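Local coordinates for hypothetical glycoside hydrolase (Parabacteroides distasonis, PDB 3TAW), which is of unknown function but probably adopts the five-bladed beta-propeller fold of its glycoside hydrolase clan, at residues A[14-20]-A[347-352]; A[246-250]-A[260-264]; A[320-325]-A[336-342]. All blocks are in the same frame, centred on the assembly; numbering follows the deposited sequence. Where two conformers were deposited one is given.

Interaction 1. Residues A[14-20]-A[347-352]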
# COMPACT_ATOMS: atom_id res chain seq x y z
N LEU A 14 5.89 14.25 6.19
CA LEU A 14 5.91 13.43 7.39
C LEU A 14 7.26 12.71 7.41
O LEU A 14 7.42 11.61 6.90
CB LEU A 14 4.73 12.45 7.41
CG LEU A 14 4.60 11.61 8.68
CD1 LEU A 14 4.35 12.49 9.90
CD2 LEU A 14 3.49 10.59 8.52
N ASP A 15 8.23 13.39 8.00
CA ASP A 15 9.57 12.84 8.14
C ASP A 15 9.86 12.62 9.63
O ASP A 15 8.93 12.51 10.43
CB ASP A 15 10.60 13.73 7.41
CG ASP A 15 10.67 15.16 7.93
OD1 ASP A 15 9.99 15.53 8.91
OD2 ASP A 15 11.45 15.92 7.31
N GLY A 16 11.12 12.51 10.00
CA GLY A 16 11.48 12.20 11.37
C GLY A 16 11.41 10.70 11.69
O GLY A 16 11.46 10.31 12.85
N PHE A 17 11.30 9.86 10.66
CA PHE A 17 11.20 8.42 10.89
C PHE A 17 12.53 7.81 11.30
O PHE A 17 13.58 8.18 10.77
CB PHE A 17 10.64 7.70 9.67
CG PHE A 17 9.17 7.84 9.53
CD1 PHE A 17 8.32 7.17 10.39
CD2 PHE A 17 8.62 8.68 8.56
CE1 PHE A 17 6.94 7.31 10.28
CE2 PHE A 17 7.26 8.82 8.43
CZ PHE A 17 6.40 8.14 9.29
N GLU A 18 12.47 6.91 12.27
CA GLU A 18 13.65 6.18 12.73
C GLU A 18 13.25 4.73 12.94
O GLU A 18 12.21 4.44 13.52
CB GLU A 18 14.18 6.73 14.05
CG GLU A 18 14.37 8.22 14.05
CD GLU A 18 15.13 8.73 15.26
OE1 GLU A 18 15.38 7.95 16.20
OE2 GLU A 18 15.50 9.92 15.24
N ARG A 19 14.08 3.82 12.46
CA ARG A 19 13.93 2.40 12.78
C ARG A 19 14.27 2.20 14.26
O ARG A 19 15.36 2.56 14.68
CB ARG A 19 14.91 1.57 11.95
CG ARG A 19 14.71 1.65 10.45
CD ARG A 19 15.97 1.22 9.72
NE ARG A 19 15.81 1.16 8.26
CZ ARG A 19 15.87 2.22 7.46
NH1 ARG A 19 16.10 3.43 7.95
NH2 ARG A 19 15.73 2.08 6.15
N PRO A 20 13.36 1.62 15.05
CA PRO A 20 13.74 1.39 16.46
C PRO A 20 14.90 0.42 16.52
O PRO A 20 14.90 -0.57 15.79
CB PRO A 20 12.48 0.76 17.07
CG PRO A 20 11.37 1.17 16.13
CD PRO A 20 11.99 1.14 14.77
N VAL A 347 9.24 -1.71 10.56
CA VAL A 347 8.60 -0.52 11.10
C VAL A 347 9.61 0.63 11.28
O VAL A 347 10.77 0.42 11.62
CB VAL A 347 7.86 -0.82 12.44
CG1 VAL A 347 8.84 -1.13 13.59
CG2 VAL A 347 6.91 0.33 12.80
N ALA A 348 9.15 1.85 11.02
CA ALA A 348 9.87 3.06 11.42
C ALA A 348 8.85 3.96 12.14
O ALA A 348 7.65 3.92 11.87
CB ALA A 348 10.51 3.77 10.20
N VAL A 349 9.35 4.77 13.07
CA VAL A 349 8.49 5.53 13.99
C VAL A 349 8.89 6.98 13.94
O VAL A 349 10.08 7.29 13.83
CB VAL A 349 8.56 4.95 15.42
CG1 VAL A 349 7.57 5.65 16.36
CG2 VAL A 349 8.26 3.46 15.39
N SER A 350 7.91 7.87 13.92
CA SER A 350 8.16 9.31 13.97
C SER A 350 7.28 10.01 15.01
O SER A 350 6.14 9.61 15.24
CB SER A 350 7.87 9.95 12.62
OG SER A 350 8.05 11.36 12.69
N ASP A 351 7.83 11.08 15.58
CA ASP A 351 7.15 11.90 16.57
C ASP A 351 6.58 13.17 15.94
O ASP A 351 5.92 13.96 16.63
CB ASP A 351 8.14 12.27 17.68
CG ASP A 351 8.48 11.08 18.59
OD1 ASP A 351 7.56 10.40 19.06
OD2 ASP A 351 9.67 10.84 18.83
N LYS A 352 6.80 13.36 14.64
CA LYS A 352 6.42 14.60 13.96
C LYS A 352 4.92 14.83 14.04
O LYS A 352 4.14 13.92 13.81
CB LYS A 352 6.84 14.60 12.49
CG LYS A 352 6.63 15.99 11.82
CD LYS A 352 7.36 16.12 10.52
CE LYS A 352 7.31 17.57 9.92
NZ LYS A 352 8.28 17.70 8.75
O HOH W 1 10.59 11.71 15.00

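Interaction 2. Residues A[246-250]-A[260-264]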
# COMPACT_ATOMS: atom_id res chain seq x y z
N GLU A 246 5.03 4.76 -7.36
CA GLU A 246 3.99 3.82 -6.95
C GLU A 246 3.41 4.22 -5.59
O GLU A 246 4.13 4.29 -4.57
CB GLU A 246 4.53 2.39 -6.90
CG GLU A 246 3.49 1.35 -6.55
CD GLU A 246 3.90 -0.06 -6.91
OE1 GLU A 246 5.12 -0.30 -7.09
OE2 GLU A 246 2.99 -0.91 -7.04
N CYS A 247 2.11 4.48 -5.57
CA CYS A 247 1.45 4.96 -4.37
C CYS A 247 1.69 4.03 -3.18
O CYS A 247 1.81 2.83 -3.33
CB CYS A 247 -0.03 5.14 -4.63
SG CYS A 247 -0.39 6.43 -5.81
N GLY A 248 1.79 4.64 -2.00
CA GLY A 248 2.12 3.94 -0.77
C GLY A 248 0.89 3.79 0.12
O GLY A 248 -0.17 3.32 -0.34
N PRO A 249 1.00 4.17 1.40
CA PRO A 249 -0.15 4.08 2.27
C PRO A 249 -1.24 5.10 1.91
O PRO A 249 -1.04 5.94 1.02
CB PRO A 249 0.43 4.39 3.66
CG PRO A 249 1.59 5.26 3.38
CD PRO A 249 2.16 4.80 2.08
N PRO A 250 -2.39 5.05 2.61
CA PRO A 250 -3.37 6.11 2.41
C PRO A 250 -2.80 7.53 2.57
O PRO A 250 -1.89 7.77 3.41
CB PRO A 250 -4.43 5.81 3.47
CG PRO A 250 -4.33 4.32 3.66
CD PRO A 250 -2.85 4.06 3.60
N LEU A 260 1.02 12.57 0.19
CA LEU A 260 1.05 11.23 -0.38
C LEU A 260 2.44 10.63 -0.23
O LEU A 260 3.39 11.14 -0.80
CB LEU A 260 0.65 11.26 -1.85
CG LEU A 260 0.74 9.95 -2.64
CD1 LEU A 260 -0.32 8.94 -2.10
CD2 LEU A 260 0.64 10.16 -4.20
N LEU A 261 2.56 9.57 0.56
CA LEU A 261 3.76 8.78 0.61
C LEU A 261 3.73 7.79 -0.56
O LEU A 261 2.71 7.15 -0.82
CB LEU A 261 3.89 8.03 1.94
CG LEU A 261 4.49 8.76 3.14
CD1 LEU A 261 3.71 10.04 3.51
CD2 LEU A 261 4.60 7.88 4.39
N TYR A 262 4.84 7.68 -1.26
CA TYR A 262 4.91 6.80 -2.43
C TYR A 262 6.30 6.20 -2.55
O TYR A 262 7.24 6.60 -1.84
CB TYR A 262 4.47 7.57 -3.69
CG TYR A 262 5.46 8.58 -4.21
CD1 TYR A 262 5.47 9.89 -3.73
CD2 TYR A 262 6.39 8.24 -5.19
CE1 TYR A 262 6.36 10.81 -4.19
CE2 TYR A 262 7.30 9.17 -5.68
CZ TYR A 262 7.28 10.46 -5.17
OH TYR A 262 8.16 11.40 -5.63
N ASN A 263 6.41 5.23 -3.44
CA ASN A 263 7.59 4.42 -3.65
C ASN A 263 8.19 4.68 -5.03
O ASN A 263 7.51 4.51 -6.05
CB ASN A 263 7.19 2.97 -3.50
CG ASN A 263 6.65 2.69 -2.11
OD1 ASN A 263 7.42 2.72 -1.14
ND2 ASN A 263 5.33 2.45 -1.98
N GLY A 264 9.43 5.13 -5.05
CA GLY A 264 10.14 5.44 -6.28
C GLY A 264 11.10 4.35 -6.64
O GLY A 264 11.90 3.95 -5.80
O HOH W 2 0.37 8.29 1.66

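Interaction 3. Residues A[320-325]-A[336-342]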
# COMPACT_ATOMS: atom_id res chain seq x y z
N GLY A 320 16.56 -4.35 -3.76
CA GLY A 320 16.15 -3.77 -2.49
C GLY A 320 14.92 -2.89 -2.56
O GLY A 320 14.69 -2.21 -3.56
N THR A 321 14.13 -2.92 -1.49
CA THR A 321 13.02 -1.98 -1.33
C THR A 321 12.86 -1.58 0.14
O THR A 321 13.23 -2.32 1.06
CB THR A 321 11.62 -2.55 -1.78
OG1 THR A 321 11.13 -3.44 -0.78
CG2 THR A 321 11.67 -3.26 -3.12
N VAL A 322 12.30 -0.40 0.32
CA VAL A 322 11.63 -0.04 1.56
C VAL A 322 10.27 0.46 1.10
O VAL A 322 10.06 1.66 0.85
CB VAL A 322 12.43 0.98 2.43
CG1 VAL A 322 13.64 0.30 3.03
CG2 VAL A 322 12.84 2.26 1.67
N PHE A 323 9.34 -0.51 0.96
CA PHE A 323 8.10 -0.30 0.23
C PHE A 323 7.00 0.12 1.20
O PHE A 323 6.40 -0.72 1.89
CB PHE A 323 7.72 -1.57 -0.55
CG PHE A 323 6.69 -1.32 -1.61
CD1 PHE A 323 7.06 -0.82 -2.86
CD2 PHE A 323 5.35 -1.54 -1.34
CE1 PHE A 323 6.10 -0.58 -3.83
CE2 PHE A 323 4.38 -1.31 -2.31
CZ PHE A 323 4.75 -0.84 -3.54
N VAL A 324 6.79 1.42 1.29
CA VAL A 324 5.91 2.00 2.29
C VAL A 324 4.47 1.74 1.94
O VAL A 324 4.06 1.95 0.81
CB VAL A 324 6.21 3.49 2.55
CG1 VAL A 324 7.62 3.63 3.15
CG2 VAL A 324 6.02 4.32 1.28
N GLU A 325 3.68 1.27 2.91
CA GLU A 325 2.32 0.80 2.57
C GLU A 325 1.29 0.84 3.69
O GLU A 325 0.09 0.82 3.40
CB GLU A 325 2.44 -0.62 2.00
CG GLU A 325 1.15 -1.19 1.39
CD GLU A 325 1.39 -2.46 0.56
OE1 GLU A 325 2.52 -2.66 0.08
OE2 GLU A 325 0.44 -3.28 0.38
N LEU A 336 5.05 3.54 10.68
CA LEU A 336 5.11 3.31 9.24
C LEU A 336 5.60 1.89 8.97
O LEU A 336 6.67 1.52 9.43
CB LEU A 336 6.09 4.30 8.61
CG LEU A 336 6.35 4.17 7.12
CD1 LEU A 336 5.08 4.52 6.31
CD2 LEU A 336 7.55 5.01 6.68
N TYR A 337 4.77 1.08 8.28
CA TYR A 337 5.06 -0.32 7.99
C TYR A 337 5.40 -0.45 6.51
O TYR A 337 4.68 0.08 5.66
CB TYR A 337 3.89 -1.23 8.39
CG TYR A 337 3.73 -1.18 9.89
CD1 TYR A 337 4.55 -1.93 10.73
CD2 TYR A 337 2.83 -0.29 10.48
CE1 TYR A 337 4.45 -1.83 12.11
CE2 TYR A 337 2.73 -0.18 11.87
CZ TYR A 337 3.54 -0.95 12.69
OH TYR A 337 3.44 -0.80 14.06
N TYR A 338 6.50 -1.13 6.23
CA TYR A 338 6.98 -1.23 4.88
C TYR A 338 7.53 -2.62 4.57
O TYR A 338 8.01 -3.35 5.46
CB TYR A 338 8.01 -0.13 4.60
CG TYR A 338 9.25 -0.10 5.49
CD1 TYR A 338 9.25 0.59 6.70
CD2 TYR A 338 10.42 -0.72 5.10
CE1 TYR A 338 10.36 0.63 7.50
CE2 TYR A 338 11.56 -0.68 5.89
CZ TYR A 338 11.53 0.01 7.08
OH TYR A 338 12.64 0.06 7.88
N GLY A 339 7.47 -2.97 3.29
CA GLY A 339 8.06 -4.22 2.80
C GLY A 339 9.56 -4.03 2.68
O GLY A 339 10.03 -2.95 2.30
N CYS A 340 10.31 -5.09 2.97
CA CYS A 340 11.79 -5.10 2.86
C CYS A 340 12.21 -6.07 1.79
O CYS A 340 12.15 -7.29 1.99
CB CYS A 340 12.43 -5.51 4.18
SG CYS A 340 12.00 -4.44 5.58
N ALA A 341 12.58 -5.53 0.62
CA ALA A 341 13.06 -6.34 -0.51
C ALA A 341 12.13 -7.52 -0.87
O ALA A 341 12.60 -8.60 -1.23
CB ALA A 341 14.53 -6.82 -0.25
N ASP A 342 10.82 -7.27 -0.77
CA ASP A 342 9.76 -8.27 -1.05
C ASP A 342 9.88 -9.52 -0.16
O ASP A 342 9.45 -10.62 -0.57
CB ASP A 342 9.72 -8.67 -2.53
CG ASP A 342 9.08 -7.61 -3.43
OD1 ASP A 342 8.68 -6.54 -2.92
OD2 ASP A 342 8.93 -7.91 -4.63
O HOH W 3 8.86 -4.96 -0.79

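Interaction 1. Residues A[14-20]-A[347-352]
Phe17 lays one face of its ring over Ser350: the serine CB sits 3.8 Å from the ring centroid, 19° off the normal, a CH-pi contact. On the same side chain, Phe17 CB rests 4.0 Å from Ala348 CB, and beyond the pair the ring continues onto Leu336 of the adjoining strand 333-340. The backbones are joined by a single antiparallel bridge, Glu18 with Val349, a hydrogen-bonded pair: Glu18 N to Val349 O and Val349 N to Glu18 O are each 2.9 Å. Toward Pro20 the contact turns apolar, with Pro20 CG 3.9 Å from Val349 CG2. Toward Leu14 it becomes polar. Ser350 OG donates to Asp15 O at 2.7 Å; it also accepts from Lys352 N at 3.1 Å, forming an ST turn where the strand ends. Lys352 then reaches back, its NZ in a salt bridge with Asp15 OD1 at 2.8 Å and also bonded to the carbonyl of Cys13. Gly16 fits tightly: a CB would come 3.0 Å from Ser350 OG and, at these backbone angles, would press on the preceding carbonyl O; a water spans Gly16 O and Asp351 N. An N-terminal segment thus docks antiparallel on 344-350, an outermost strand of a three-stranded sheet near the C-terminus, reminiscent of the closure in many beta-propellers, the fold this protein probably has, though only one bridge forms here.

Interaction 2. Residues A[246-250]-A[260-264]
Leu260 starts the walk, with its CD2 4.2 Å from Cys247 SG, a loose apolar touch beside strand 179-186. At Leu261 the backbone N donates to a water, 2.8 Å away, which in turn donates to Pro249 O at 2.8 Å, so the water fills the gap where the strands part. Leu261 O takes a weak bond from Gly248 N at 2.9 Å, and Leu261 CB packs 3.7 Å from Pro249 CD. Gly248 has no room for a side chain: a CB would fall 2.6 Å from Leu261 O. These are neighbouring strands of a beta hairpin, 244-254 and 257-265, within one sheet of what is probably a five-bladed propeller. Tyr262 pairs with Cys247 without hydrogen bonds, Tyr262 CB lying 4.0 Å from Cys247 CA, while its hydroxyl goes to Asp241. Asn263 forms the regular hydrogen-bonded pair with Glu246: Asn263 N to Glu246 O 2.7 Å, Glu246 N to Asn263 O 2.8 Å. Asn263 ND2 adds a weak bond to Glu246 O at 3.4 Å, and its OD1 accepts from Val324 N.

Interaction 3. Residues A[320-325]-A[336-342]
On one face Val322, Val324, Leu336 and Tyr338 interlock. Tyr338 fits between two valines: Val322 CG1 lies 3.7 Å from Tyr338 CE2, and Val324 CG1 4.0 Å from Tyr338 CB. Val324 CG1 also meets Leu336 CD2 at 3.8 Å, so the valine occupies the notch between Leu336 and the tyrosine; Leu305 adds to the cover over both valines. On the opposite face Phe323 sits across from Gly339, where there is no side chain to match it: an ideal CB on the glycine would come 3.7 Å from Phe323 CB. The phenylalanine instead leads away to Asn52 and Arg122 of strands 49-58 and 117-125, which belong to two other sheets. Phe323 and Gly339 form the hydrogen-bonded antiparallel pair, Phe323 N to Gly339 O and Gly339 N to Phe323 O both 2.9 Å, and Glu325 N donates to Tyr337 O at 3.2 Å. Toward Ala341 the backbones stay close but the regular bonding gives out. Ala341 N makes only weak bonds, to Thr321 OG1 at 2.9 Å and Thr321 O at 3.3 Å, and a water wedges in, accepting hydrogen bonds from Thr321 OG1 (2.7 Å) and Asp342 N (3.0 Å) and donating to Asp342 OD1 at 2.7 Å. The chemistry therefore divides by position: regular backbone bonds and apolar filling hold the strands together, whereas hydroxyl, water and carboxylate take over where the regular pairing ends.

Interactions 1 and 3 lie in one three-stranded antiparallel sheet, 322-330, 333-340 and 344-350: interaction 3 pairs its first two strands, and interaction 1 adds the N-terminal segment to the far edge of the third. Their centres are 14 Å apart, with Ala348 O and Leu336 N, at 2.9 Å, linking them. Interaction 2 belongs to a different sheet, its centre 11 Å from interaction 3 and 16 Å from interaction 1; Asn263 OD1 reaches Val324 N at 2.8 Å between these sheets. In sequence, interaction 2 precedes interaction 3, and both fall between the two segments of interaction 1, so the chain's last strand comes back to the N-terminal segment, bringing the two ends together.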